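Local coordinates for aromatic amino acid beta-eliminating lyase/threonine aldolase (Exiguobacterium sibiricum, PDB 3LWS), which belongs to the beta-eliminating lyase family of pyridoxal-phosphate-dependent enzymes, its cofactor carried as a lysine adduct, at residues 76-81 / 220-225. Numbering follows the deposited sequence.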
loop_
_atom_site.group_PDB
_atom_site.type_symbol
_atom_site.label_atom_id
_atom_site.label_comp_id
_atom_site.label_asym_id
_atom_site.label_seq_id
_atom_site.Cartn_x
_atom_site.Cartn_y
_atom_site.Cartn_z
ATOM N N GLN A 76 7.168 -7.606 -9.612
ATOM C CA GLN A 76 6.588 -8.941 -9.591
ATOM C C GLN A 76 5.458 -9.030 -10.584
ATOM O O GLN A 76 5.411 -9.961 -11.413
ATOM C CB GLN A 76 6.077 -9.308 -8.207
ATOM C CG GLN A 76 7.178 -9.783 -7.289
ATOM C CD GLN A 76 6.711 -9.995 -5.879
ATOM O OE1 GLN A 76 5.581 -10.418 -5.648
ATOM N NE2 GLN A 76 7.587 -9.733 -4.913
ATOM N N VAL A 77 4.573 -8.039 -10.541
ATOM C CA VAL A 77 3.482 -8.012 -11.511
ATOM C C VAL A 77 3.971 -7.934 -12.963
ATOM O O VAL A 77 3.447 -8.632 -13.839
ATOM C CB VAL A 77 2.515 -6.877 -11.241
ATOM C CG1 VAL A 77 1.543 -6.715 -12.481
ATOM C CG2 VAL A 77 1.773 -7.144 -9.966
ATOM N N ALA A 78 4.970 -7.096 -13.212
ATOM C CA ALA A 78 5.513 -6.920 -14.580
ATOM C C ALA A 78 6.009 -8.259 -15.122
ATOM O O ALA A 78 5.622 -8.679 -16.229
ATOM C CB ALA A 78 6.652 -5.905 -14.605
ATOM N N LEU A 79 6.854 -8.911 -14.325
ATOM C CA LEU A 79 7.489 -10.184 -14.724
ATOM C C LEU A 79 6.443 -11.274 -14.995
ATOM O O LEU A 79 6.515 -11.989 -16.016
ATOM C CB LEU A 79 8.516 -10.654 -13.685
ATOM C CG LEU A 79 9.821 -9.846 -13.539
ATOM C CD1 LEU A 79 10.811 -10.552 -12.674
ATOM C CD2 LEU A 79 10.449 -9.607 -14.837
ATOM N N ARG A 80 5.444 -11.358 -14.108
ATOM C CA ARG A 80 4.330 -12.291 -14.285
ATOM C C ARG A 80 3.554 -12.033 -15.577
ATOM O O ARG A 80 3.213 -12.985 -16.292
ATOM C CB ARG A 80 3.397 -12.253 -13.079
ATOM C CG ARG A 80 2.132 -13.163 -13.163
ATOM C CD ARG A 80 2.469 -14.611 -13.495
ATOM N NE ARG A 80 1.263 -15.381 -13.747
ATOM C CZ ARG A 80 0.580 -16.036 -12.811
ATOM N NH1 ARG A 80 0.952 -16.009 -11.542
ATOM N NH2 ARG A 80 -0.517 -16.698 -13.149
ATOM N N ILE A 81 3.280 -10.770 -15.882
ATOM C CA ILE A 81 2.553 -10.452 -17.114
ATOM C C ILE A 81 3.357 -10.934 -18.312
ATOM O O ILE A 81 2.843 -11.680 -19.118
ATOM C CB ILE A 81 2.198 -8.987 -17.231
ATOM C CG1 ILE A 81 1.224 -8.625 -16.105
ATOM C CG2 ILE A 81 1.523 -8.671 -18.617
ATOM C CD1 ILE A 81 1.247 -7.146 -15.713
ATOM N N ALA A 220 -0.382 -0.269 -23.409
ATOM C CA ALA A 220 -1.752 -0.215 -22.942
ATOM C C ALA A 220 -2.290 -1.522 -22.352
ATOM O O ALA A 220 -2.772 -1.506 -21.192
ATOM C CB ALA A 220 -2.676 0.305 -24.081
ATOM N N ALA A 221 -2.215 -2.634 -23.107
ATOM C CA ALA A 221 -2.748 -3.954 -22.669
ATOM C C ALA A 221 -2.015 -4.502 -21.440
ATOM O O ALA A 221 -2.633 -5.007 -20.520
ATOM C CB ALA A 221 -2.677 -4.989 -23.802
ATOM N N PHE A 222 -0.694 -4.398 -21.455
ATOM C CA PHE A 222 0.168 -4.687 -20.293
ATOM C C PHE A 222 -0.315 -3.951 -19.012
ATOM O O PHE A 222 -0.518 -4.556 -17.946
ATOM C CB PHE A 222 1.611 -4.308 -20.647
ATOM C CG PHE A 222 2.581 -4.438 -19.508
ATOM C CD1 PHE A 222 3.192 -5.659 -19.238
ATOM C CD2 PHE A 222 2.904 -3.319 -18.726
ATOM C CE1 PHE A 222 4.061 -5.785 -18.208
ATOM C CE2 PHE A 222 3.778 -3.424 -17.705
ATOM C CZ PHE A 222 4.354 -4.671 -17.408
ATOM N N CYS A 223 -0.523 -2.651 -19.127
ATOM C CA CYS A 223 -1.018 -1.867 -17.981
ATOM C C CYS A 223 -2.419 -2.277 -17.546
ATOM O O CYS A 223 -2.716 -2.214 -16.380
ATOM C CB CYS A 223 -0.942 -0.355 -18.260
ATOM S SG CYS A 223 0.771 0.191 -18.369
ATOM N N GLN A 224 -3.281 -2.699 -18.470
ATOM C CA GLN A 224 -4.628 -3.148 -18.092
ATOM C C GLN A 224 -4.565 -4.362 -17.240
ATOM O O GLN A 224 -5.273 -4.469 -16.248
ATOM C CB GLN A 224 -5.505 -3.464 -19.307
ATOM C CG GLN A 224 -5.992 -2.249 -20.032
ATOM C CD GLN A 224 -6.404 -2.572 -21.459
ATOM O OE1 GLN A 224 -6.824 -3.693 -21.758
ATOM N NE2 GLN A 224 -6.262 -1.595 -22.354
ATOM N N THR A 225 -3.720 -5.306 -17.636
ATOM C CA THR A 225 -3.502 -6.496 -16.850
ATOM C C THR A 225 -2.854 -6.204 -15.518
ATOM O O THR A 225 -3.224 -6.823 -14.510
ATOM C CB THR A 225 -2.640 -7.507 -17.606
ATOM O OG1 THR A 225 -3.221 -7.658 -18.895
ATOM C CG2 THR A 225 -2.597 -8.847 -16.878
#
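Ile81 lays its branched side chain against the ring of Phe222, CD1 lying over one face and CG2 meeting the rim at CD1 of Phe222, 3.5 Å away. The isoleucine branch stands roughly perpendicular to the run of the phenylalanine side chain. The contact joins helices 71-86 and 220-232 of the fold-type I pyridoxal-phosphate fold, beside the end of its seven-stranded mixed sheet where strand 64-68 is outermost. Each helix follows, after a link of one or two residues, one of two neighbouring antiparallel strands, 64-68 and 214-218. Across the contact the segment axes run at 120° to each other and come within 10.3 Å.

Phe222 carries CG anti to its backbone N (chi1 175°), which sends the ring across to helix 71-86 although its CB is not aimed there. The far end of the ring reaches Ala78, with CZ of Phe222 3.8 Å from both CA and CB of Ala78, probably because the alanine side chain is only a methyl. The carbonyl O of Ala78 lies in the ring plane, 3.8 Å from CE1 of Phe222. The ring of Trp82, the next residue after Ile81, stacks with that of Phe222.

No hydrogen bond links the two segments; apolar packing joins them. Ile81 further touches Ala226 and Trp229 on later turns of helix 220-232, and Val77 reaches Trp229 too. From strand 64-68, Phe68 packs on Val77 and Val66 on Cys223. At the more open margin, Thr225 lies alongside Ile81, the two side chains pointing opposite ways, with CG2 of Thr225 3.9 Å from CG1 of Ile81.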